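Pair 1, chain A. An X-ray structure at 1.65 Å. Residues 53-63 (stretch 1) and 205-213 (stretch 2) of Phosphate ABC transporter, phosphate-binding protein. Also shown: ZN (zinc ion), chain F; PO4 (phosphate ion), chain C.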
# COMPACT_ATOMS: atom_id res chain seq x y z
N SER A 53 -16.60 -2.44 -11.39
CA SER A 53 -16.68 -2.85 -9.98
C SER A 53 -17.63 -1.96 -9.21
O SER A 53 -17.70 -0.75 -9.46
CB SER A 53 -15.32 -2.75 -9.30
OG SER A 53 -14.33 -3.60 -9.86
N GLU A 54 -18.33 -2.55 -8.25
CA GLU A 54 -19.19 -1.80 -7.35
C GLU A 54 -18.41 -0.93 -6.40
O GLU A 54 -18.82 0.19 -6.06
CB GLU A 54 -20.12 -2.77 -6.59
CG GLU A 54 -21.12 -2.06 -5.70
CD GLU A 54 -22.12 -3.01 -5.08
OE1 GLU A 54 -22.74 -2.57 -4.10
OE2 GLU A 54 -22.27 -4.16 -5.54
N ILE A 55 -17.29 -1.47 -5.91
CA ILE A 55 -16.39 -0.73 -5.07
C ILE A 55 -14.95 -0.83 -5.59
O ILE A 55 -14.54 -1.92 -5.91
CB ILE A 55 -16.43 -1.21 -3.62
CG1 ILE A 55 -17.85 -1.07 -3.05
CG2 ILE A 55 -15.42 -0.45 -2.74
CD1 ILE A 55 -18.12 -1.84 -1.74
N GLY A 56 -14.25 0.29 -5.70
CA GLY A 56 -12.79 0.30 -5.93
C GLY A 56 -12.06 0.44 -4.60
O GLY A 56 -12.48 1.17 -3.72
N MET A 57 -10.96 -0.28 -4.45
CA MET A 57 -10.09 -0.09 -3.36
C MET A 57 -8.83 0.61 -3.79
O MET A 57 -8.18 0.17 -4.79
CB MET A 57 -9.91 -1.34 -2.53
CG MET A 57 -9.33 -2.53 -3.13
SD MET A 57 -9.59 -4.10 -2.19
CE MET A 57 -8.73 -5.08 -3.50
N ALA A 58 -8.50 1.67 -3.08
CA ALA A 58 -7.30 2.48 -3.39
C ALA A 58 -6.44 2.70 -2.15
O ALA A 58 -6.96 2.85 -0.99
CB ALA A 58 -7.71 3.77 -3.93
N SER A 59 -5.15 2.77 -2.38
CA SER A 59 -4.17 3.03 -1.31
C SER A 59 -3.47 4.37 -1.54
O SER A 59 -2.33 4.64 -1.08
CB SER A 59 -3.18 1.90 -1.24
OG SER A 59 -2.40 1.82 -2.41
N ARG A 60 -4.15 5.25 -2.28
CA ARG A 60 -3.75 6.65 -2.45
C ARG A 60 -5.04 7.47 -2.50
O ARG A 60 -6.13 6.89 -2.70
CB ARG A 60 -2.96 6.89 -3.75
CG ARG A 60 -3.69 6.44 -5.00
CD ARG A 60 -3.12 7.15 -6.19
NE ARG A 60 -3.56 6.63 -7.47
CZ ARG A 60 -4.65 7.03 -8.10
NH1 ARG A 60 -5.45 7.95 -7.55
NH2 ARG A 60 -4.90 6.53 -9.31
N ASP A 61 -4.93 8.77 -2.35
CA ASP A 61 -6.10 9.59 -2.56
C ASP A 61 -6.49 9.57 -4.05
O ASP A 61 -5.67 9.28 -4.92
CB ASP A 61 -5.84 11.01 -2.16
CG ASP A 61 -7.09 11.73 -1.87
OD1 ASP A 61 -8.21 11.19 -2.04
OD2 ASP A 61 -6.97 12.87 -1.49
N LEU A 62 -7.73 9.91 -4.34
CA LEU A 62 -8.18 10.05 -5.74
C LEU A 62 -7.55 11.25 -6.37
O LEU A 62 -7.25 12.25 -5.69
CB LEU A 62 -9.69 10.26 -5.80
CG LEU A 62 -10.58 9.12 -5.35
CD1 LEU A 62 -12.03 9.42 -5.68
CD2 LEU A 62 -10.11 7.85 -6.06
N LYS A 63 -7.36 11.17 -7.67
CA LYS A 63 -7.01 12.35 -8.46
C LYS A 63 -8.29 13.14 -8.73
O LYS A 63 -9.39 12.58 -8.72
CB LYS A 63 -6.35 11.93 -9.74
CG LYS A 63 -5.05 11.11 -9.53
CD LYS A 63 -4.63 10.46 -10.84
CE LYS A 63 -3.45 9.50 -10.75
NZ LYS A 63 -2.27 10.08 -11.41
N SER A 205 3.16 7.36 4.85
CA SER A 205 1.85 6.77 5.10
C SER A 205 0.81 7.32 4.15
O SER A 205 1.03 8.35 3.53
CB SER A 205 1.46 7.03 6.57
OG SER A 205 1.22 8.38 6.83
N ARG A 206 -0.35 6.68 4.09
CA ARG A 206 -1.36 7.03 3.12
C ARG A 206 -2.72 6.41 3.53
O ARG A 206 -2.75 5.48 4.38
CB ARG A 206 -0.94 6.62 1.68
CG ARG A 206 -0.16 5.33 1.57
CD ARG A 206 -1.08 4.13 1.87
NE ARG A 206 -0.42 2.85 1.79
CZ ARG A 206 -0.06 2.25 0.68
NH1 ARG A 206 0.53 1.09 0.75
NH2 ARG A 206 -0.25 2.84 -0.53
N PRO A 207 -3.83 6.95 3.03
CA PRO A 207 -5.13 6.31 3.34
C PRO A 207 -5.39 5.05 2.52
O PRO A 207 -4.87 4.87 1.40
CB PRO A 207 -6.15 7.39 2.92
CG PRO A 207 -5.47 8.07 1.72
CD PRO A 207 -4.00 8.15 2.19
N PHE A 208 -6.26 4.21 3.06
CA PHE A 208 -7.00 3.18 2.34
C PHE A 208 -8.40 3.71 2.13
O PHE A 208 -9.04 4.13 3.10
CB PHE A 208 -7.04 1.87 3.08
CG PHE A 208 -5.76 1.05 3.08
CD1 PHE A 208 -4.58 1.44 2.41
CD2 PHE A 208 -5.75 -0.19 3.73
CE1 PHE A 208 -3.46 0.62 2.42
CE2 PHE A 208 -4.65 -1.01 3.70
CZ PHE A 208 -3.49 -0.61 3.05
N LEU A 209 -8.83 3.73 0.86
CA LEU A 209 -10.15 4.21 0.46
C LEU A 209 -10.95 3.13 -0.20
O LEU A 209 -10.43 2.33 -1.00
CB LEU A 209 -10.05 5.40 -0.51
CG LEU A 209 -9.22 6.60 -0.11
CD1 LEU A 209 -9.15 7.59 -1.27
CD2 LEU A 209 -9.76 7.22 1.17
N ALA A 210 -12.25 3.09 0.14
CA ALA A 210 -13.24 2.42 -0.64
C ALA A 210 -13.95 3.54 -1.43
O ALA A 210 -14.36 4.56 -0.81
CB ALA A 210 -14.24 1.76 0.31
N VAL A 211 -14.06 3.39 -2.76
CA VAL A 211 -14.60 4.36 -3.62
C VAL A 211 -15.72 3.73 -4.46
O VAL A 211 -15.69 2.56 -4.80
CB VAL A 211 -13.55 5.07 -4.54
CG1 VAL A 211 -12.45 5.68 -3.70
CG2 VAL A 211 -12.99 4.11 -5.60
N TYR A 212 -16.73 4.53 -4.74
CA TYR A 212 -17.95 4.02 -5.37
C TYR A 212 -18.73 5.21 -5.93
O TYR A 212 -18.59 6.35 -5.49
CB TYR A 212 -18.80 3.21 -4.37
CG TYR A 212 -19.25 4.00 -3.18
CD1 TYR A 212 -20.43 4.77 -3.23
CD2 TYR A 212 -18.50 4.01 -2.01
CE1 TYR A 212 -20.85 5.48 -2.15
CE2 TYR A 212 -18.94 4.72 -0.87
CZ TYR A 212 -20.11 5.46 -0.96
OH TYR A 212 -20.56 6.22 0.08
N LYS A 213 -19.58 4.91 -6.89
CA LYS A 213 -20.61 5.81 -7.33
C LYS A 213 -21.91 5.52 -6.54
O LYS A 213 -22.31 4.36 -6.37
CB LYS A 213 -20.87 5.59 -8.80
CG LYS A 213 -19.71 5.92 -9.69
CD LYS A 213 -20.29 5.81 -11.08
CE LYS A 213 -19.46 6.50 -12.09
NZ LYS A 213 -19.91 5.88 -13.36
ZN ZN F . -9.96 12.11 -1.62
P PO4 C . -1.34 -0.77 -4.59
O1 PO4 C . -2.22 0.18 -5.42
O2 PO4 C . -1.39 -2.18 -5.14
O3 PO4 C . 0.06 -0.21 -4.45
O4 PO4 C . -1.92 -0.77 -3.14
O HOH W 1 -19.81 2.17 -7.58
O HOH W 2 -9.43 11.86 0.03

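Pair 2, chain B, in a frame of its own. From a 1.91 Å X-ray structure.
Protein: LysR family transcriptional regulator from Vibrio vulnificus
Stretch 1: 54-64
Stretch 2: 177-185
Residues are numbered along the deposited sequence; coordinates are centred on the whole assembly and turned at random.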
# COMPACT_ATOMS: atom_id res chain seq x y z
N TRP B 54 10.67 16.19 11.36
CA TRP B 54 9.80 16.22 10.19
C TRP B 54 9.50 17.66 9.81
O TRP B 54 9.35 18.54 10.67
CB TRP B 54 8.49 15.44 10.46
CG TRP B 54 8.73 13.99 10.77
CD1 TRP B 54 8.87 13.42 12.01
CD2 TRP B 54 8.90 12.93 9.82
NE1 TRP B 54 9.09 12.07 11.89
CE2 TRP B 54 9.13 11.74 10.56
CE3 TRP B 54 8.88 12.86 8.42
CZ2 TRP B 54 9.34 10.50 9.95
CZ3 TRP B 54 9.09 11.64 7.81
CH2 TRP B 54 9.32 10.47 8.58
N ASP B 55 9.45 17.92 8.51
CA ASP B 55 9.03 19.23 8.05
C ASP B 55 7.52 19.40 8.19
O ASP B 55 7.04 20.41 8.73
CB ASP B 55 9.50 19.44 6.61
CG ASP B 55 11.03 19.57 6.52
OD1 ASP B 55 11.58 20.40 7.27
OD2 ASP B 55 11.69 18.85 5.72
N VAL B 56 6.74 18.43 7.73
CA VAL B 56 5.29 18.47 7.82
C VAL B 56 4.78 17.07 8.11
O VAL B 56 5.32 16.08 7.62
CB VAL B 56 4.59 19.00 6.54
CG1 VAL B 56 3.13 19.27 6.81
CG2 VAL B 56 5.26 20.23 6.02
N ILE B 57 3.72 17.00 8.91
CA ILE B 57 3.15 15.73 9.31
C ILE B 57 1.66 15.81 9.04
O ILE B 57 0.99 16.76 9.49
CB ILE B 57 3.46 15.41 10.80
CG1 ILE B 57 4.91 14.93 10.92
CG2 ILE B 57 2.55 14.29 11.32
CD1 ILE B 57 5.41 14.67 12.39
N PHE B 58 1.16 14.88 8.23
CA PHE B 58 -0.27 14.65 8.04
C PHE B 58 -0.66 13.41 8.83
O PHE B 58 -0.03 12.36 8.70
CB PHE B 58 -0.62 14.45 6.56
CG PHE B 58 -0.19 15.60 5.70
CD1 PHE B 58 1.12 15.72 5.28
CD2 PHE B 58 -1.09 16.58 5.34
CE1 PHE B 58 1.53 16.79 4.50
CE2 PHE B 58 -0.68 17.66 4.55
CZ PHE B 58 0.63 17.74 4.14
N ARG B 59 -1.69 13.54 9.65
CA ARG B 59 -2.04 12.46 10.54
C ARG B 59 -3.54 12.37 10.65
O ARG B 59 -4.26 13.34 10.39
CB ARG B 59 -1.43 12.66 11.93
CG ARG B 59 -2.12 13.74 12.74
CD ARG B 59 -1.60 13.75 14.18
NE ARG B 59 -1.49 12.40 14.73
CZ ARG B 59 -2.37 11.84 15.57
NH1 ARG B 59 -3.43 12.53 15.97
NH2 ARG B 59 -2.18 10.61 16.01
N VAL B 60 -4.00 11.17 10.99
CA VAL B 60 -5.38 10.94 11.39
C VAL B 60 -5.49 11.21 12.88
O VAL B 60 -4.64 10.76 13.66
CB VAL B 60 -5.81 9.51 11.05
CG1 VAL B 60 -7.17 9.20 11.66
CG2 VAL B 60 -5.84 9.30 9.54
N GLY B 61 -6.53 11.96 13.27
CA GLY B 61 -6.77 12.23 14.67
C GLY B 61 -5.96 13.40 15.18
O GLY B 61 -4.88 13.72 14.66
N PRO B 62 -6.46 14.05 16.23
CA PRO B 62 -5.82 15.27 16.73
C PRO B 62 -4.57 14.98 17.56
O PRO B 62 -4.33 13.86 18.03
CB PRO B 62 -6.91 15.91 17.60
CG PRO B 62 -8.17 15.08 17.38
CD PRO B 62 -7.70 13.73 16.96
N GLN B 63 -3.77 16.03 17.72
CA GLN B 63 -2.62 16.04 18.61
C GLN B 63 -2.68 17.31 19.45
O GLN B 63 -3.29 18.30 19.06
CB GLN B 63 -1.29 15.98 17.83
CG GLN B 63 -0.75 14.56 17.62
CD GLN B 63 0.77 14.53 17.38
OE1 GLN B 63 1.53 15.28 18.02
NE2 GLN B 63 1.20 13.68 16.45
N ARG B 64 -2.05 17.26 20.63
CA ARG B 64 -2.11 18.35 21.59
C ARG B 64 -0.78 19.09 21.73
O ARG B 64 -0.59 19.83 22.71
CB ARG B 64 -2.55 17.83 22.96
CG ARG B 64 -1.46 17.05 23.67
CD ARG B 64 -2.03 16.16 24.75
NE ARG B 64 -3.16 15.32 24.32
CZ ARG B 64 -3.41 14.09 24.77
NH1 ARG B 64 -2.60 13.51 25.67
NH2 ARG B 64 -4.46 13.41 24.32
N PRO B 177 -16.32 9.53 12.67
CA PRO B 177 -15.33 10.07 11.74
C PRO B 177 -14.03 10.38 12.45
O PRO B 177 -14.00 10.76 13.62
CB PRO B 177 -15.99 11.35 11.21
CG PRO B 177 -17.43 11.21 11.54
CD PRO B 177 -17.48 10.42 12.82
N ARG B 178 -12.94 10.20 11.72
CA ARG B 178 -11.64 10.65 12.17
C ARG B 178 -11.16 11.73 11.21
O ARG B 178 -11.38 11.65 9.99
CB ARG B 178 -10.64 9.47 12.25
CG ARG B 178 -10.88 8.36 11.25
CD ARG B 178 -10.23 6.99 11.61
NE ARG B 178 -10.46 6.06 10.49
CZ ARG B 178 -9.50 5.43 9.80
NH1 ARG B 178 -8.21 5.55 10.12
NH2 ARG B 178 -9.85 4.65 8.79
N ASP B 179 -10.55 12.78 11.76
CA ASP B 179 -10.11 13.89 10.94
C ASP B 179 -8.66 13.70 10.52
O ASP B 179 -7.90 12.94 11.12
CB ASP B 179 -10.28 15.20 11.69
CG ASP B 179 -11.73 15.55 11.91
OD1 ASP B 179 -12.58 15.02 11.16
OD2 ASP B 179 -12.01 16.35 12.82
N ILE B 180 -8.29 14.39 9.45
CA ILE B 180 -6.91 14.41 9.00
C ILE B 180 -6.38 15.81 9.21
O ILE B 180 -7.02 16.80 8.83
CB ILE B 180 -6.79 13.96 7.54
CG1 ILE B 180 -7.19 12.48 7.39
CG2 ILE B 180 -5.36 14.11 7.08
CD1 ILE B 180 -8.67 12.27 7.21
N TYR B 181 -5.24 15.91 9.85
CA TYR B 181 -4.67 17.21 10.16
C TYR B 181 -3.36 17.36 9.41
O TYR B 181 -2.73 16.38 9.00
CB TYR B 181 -4.42 17.38 11.65
CG TYR B 181 -5.68 17.47 12.46
CD1 TYR B 181 -6.37 16.33 12.83
CD2 TYR B 181 -6.19 18.71 12.87
CE1 TYR B 181 -7.51 16.41 13.57
CE2 TYR B 181 -7.35 18.79 13.61
CZ TYR B 181 -8.00 17.64 13.96
OH TYR B 181 -9.16 17.68 14.71
N MET B 182 -2.98 18.62 9.21
CA MET B 182 -1.64 18.97 8.77
C MET B 182 -0.96 19.65 9.94
O MET B 182 -1.47 20.66 10.46
CB MET B 182 -1.67 19.86 7.53
CG MET B 182 -0.31 20.43 7.15
SD MET B 182 -0.36 21.44 5.65
CE MET B 182 -1.57 22.66 6.13
N LEU B 183 0.17 19.10 10.37
CA LEU B 183 0.94 19.62 11.50
C LEU B 183 2.27 20.17 11.03
O LEU B 183 2.88 19.63 10.11
CB LEU B 183 1.21 18.52 12.53
CG LEU B 183 0.15 17.51 12.96
CD1 LEU B 183 0.68 16.74 14.19
CD2 LEU B 183 -1.13 18.23 13.33
N TYR B 184 2.73 21.26 11.67
CA TYR B 184 4.06 21.79 11.42
C TYR B 184 4.49 22.70 12.57
O TYR B 184 3.67 23.32 13.25
CB TYR B 184 4.15 22.56 10.10
CG TYR B 184 3.14 23.68 9.94
CD1 TYR B 184 1.83 23.40 9.60
CD2 TYR B 184 3.51 25.01 10.08
CE1 TYR B 184 0.89 24.41 9.42
CE2 TYR B 184 2.57 26.03 9.90
CZ TYR B 184 1.26 25.71 9.58
OH TYR B 184 0.30 26.67 9.39
N ASN B 185 5.81 22.78 12.76
CA ASN B 185 6.40 23.55 13.85
C ASN B 185 6.13 25.03 13.66
O ASN B 185 6.07 25.53 12.54
CB ASN B 185 7.91 23.30 13.89
CG ASN B 185 8.56 23.87 15.14
OD1 ASN B 185 8.71 25.09 15.27
ND2 ASN B 185 8.97 23.00 16.06

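The sharpest difference between the two pairs lies at one matched position near the end of the first strand. In pair 1, Arg A206 donates a hydrogen bond from NH2 to the backbone O of Ser A59 at 2.8 Å, while the hydroxyl of that serine serves a bound ion, Ser A59 OG donating to O4 of a phosphate at 2.7 Å. In pair 2 the same place is held by Val B60, whose side chain makes apolar contacts with the other stretch. Its CG1 lies 3.5 Å from CB of Arg B178, the counterpart of Arg A206, and its CG2 lies 4.1 Å from Ile B180 CG1. An arginine thus faces this position in both pairs, but its guanidinium hydrogen-bonds across the contact only in pair 1.

These differences sit on nearly identical backbones. Fourteen central residues superpose with an RMSD of 0.5 Å, and each pair joins two antiparallel strands distant in sequence. Gly A56 and Val A211 form a hydrogen-bonded pair, Gly A56 N to Val A211 O at 2.8 Å and Val A211 N to Gly A56 O at 2.9 Å; Ile B57 and Leu B183 repeat it, with Ile B57 N to Leu B183 O at 3.0 Å and Leu B183 N to Ile B57 O at 2.6 Å. Two residues on, Ala A58 with Leu A209 matches Arg B59 with Tyr B181, again bonded in both directions. Pair 2 adds a further rung, from Gly B61 N to Asp B179 O at 2.7 Å.

The general principle is that backbone bonding fixes the register and leaves each face of the sheet to be filled in its own way. On the face of Gly A56 and Val A211, glycine leaves the space beside the valine without a side chain; an ideal CB there would come within 3.0 Å of Val A211 CG2, a tight approach. Pair 2 accommodates two branched side chains at these positions, Ile B57 CB standing 4.2 Å from Leu B183 CB. Farther along the same face, Leu A209 reaches past small Ala A58, its CD1 3.4 Å from Arg A60 O. Its counterpart Tyr B181 extends an aromatic ring instead, with CE1 4.1 Å from Pro B62 CG. Pro B62 matches Asp A61, whose OD1 binds a zinc ion at 2.0 Å.

On the face of Met A57 and Ala A210 the balance of bulk changes too. The end of Met A57 leads away from the other stretch, and small Ala A210 packs against Ile A55, CB to CG2 at 3.9 Å. Pair 2 places Phe B58 opposite Met B182, with Phe B58 CE2 3.8 Å from Met B182 CG; Val B56, matching Ile A55, also meets this methionine, CG1 to CG at 3.6 Å. Both pairs thus use the neighbouring branched residue, Ile A55 or Val B56, and pair 2 adds the direct contact of Phe B58 with Met B182.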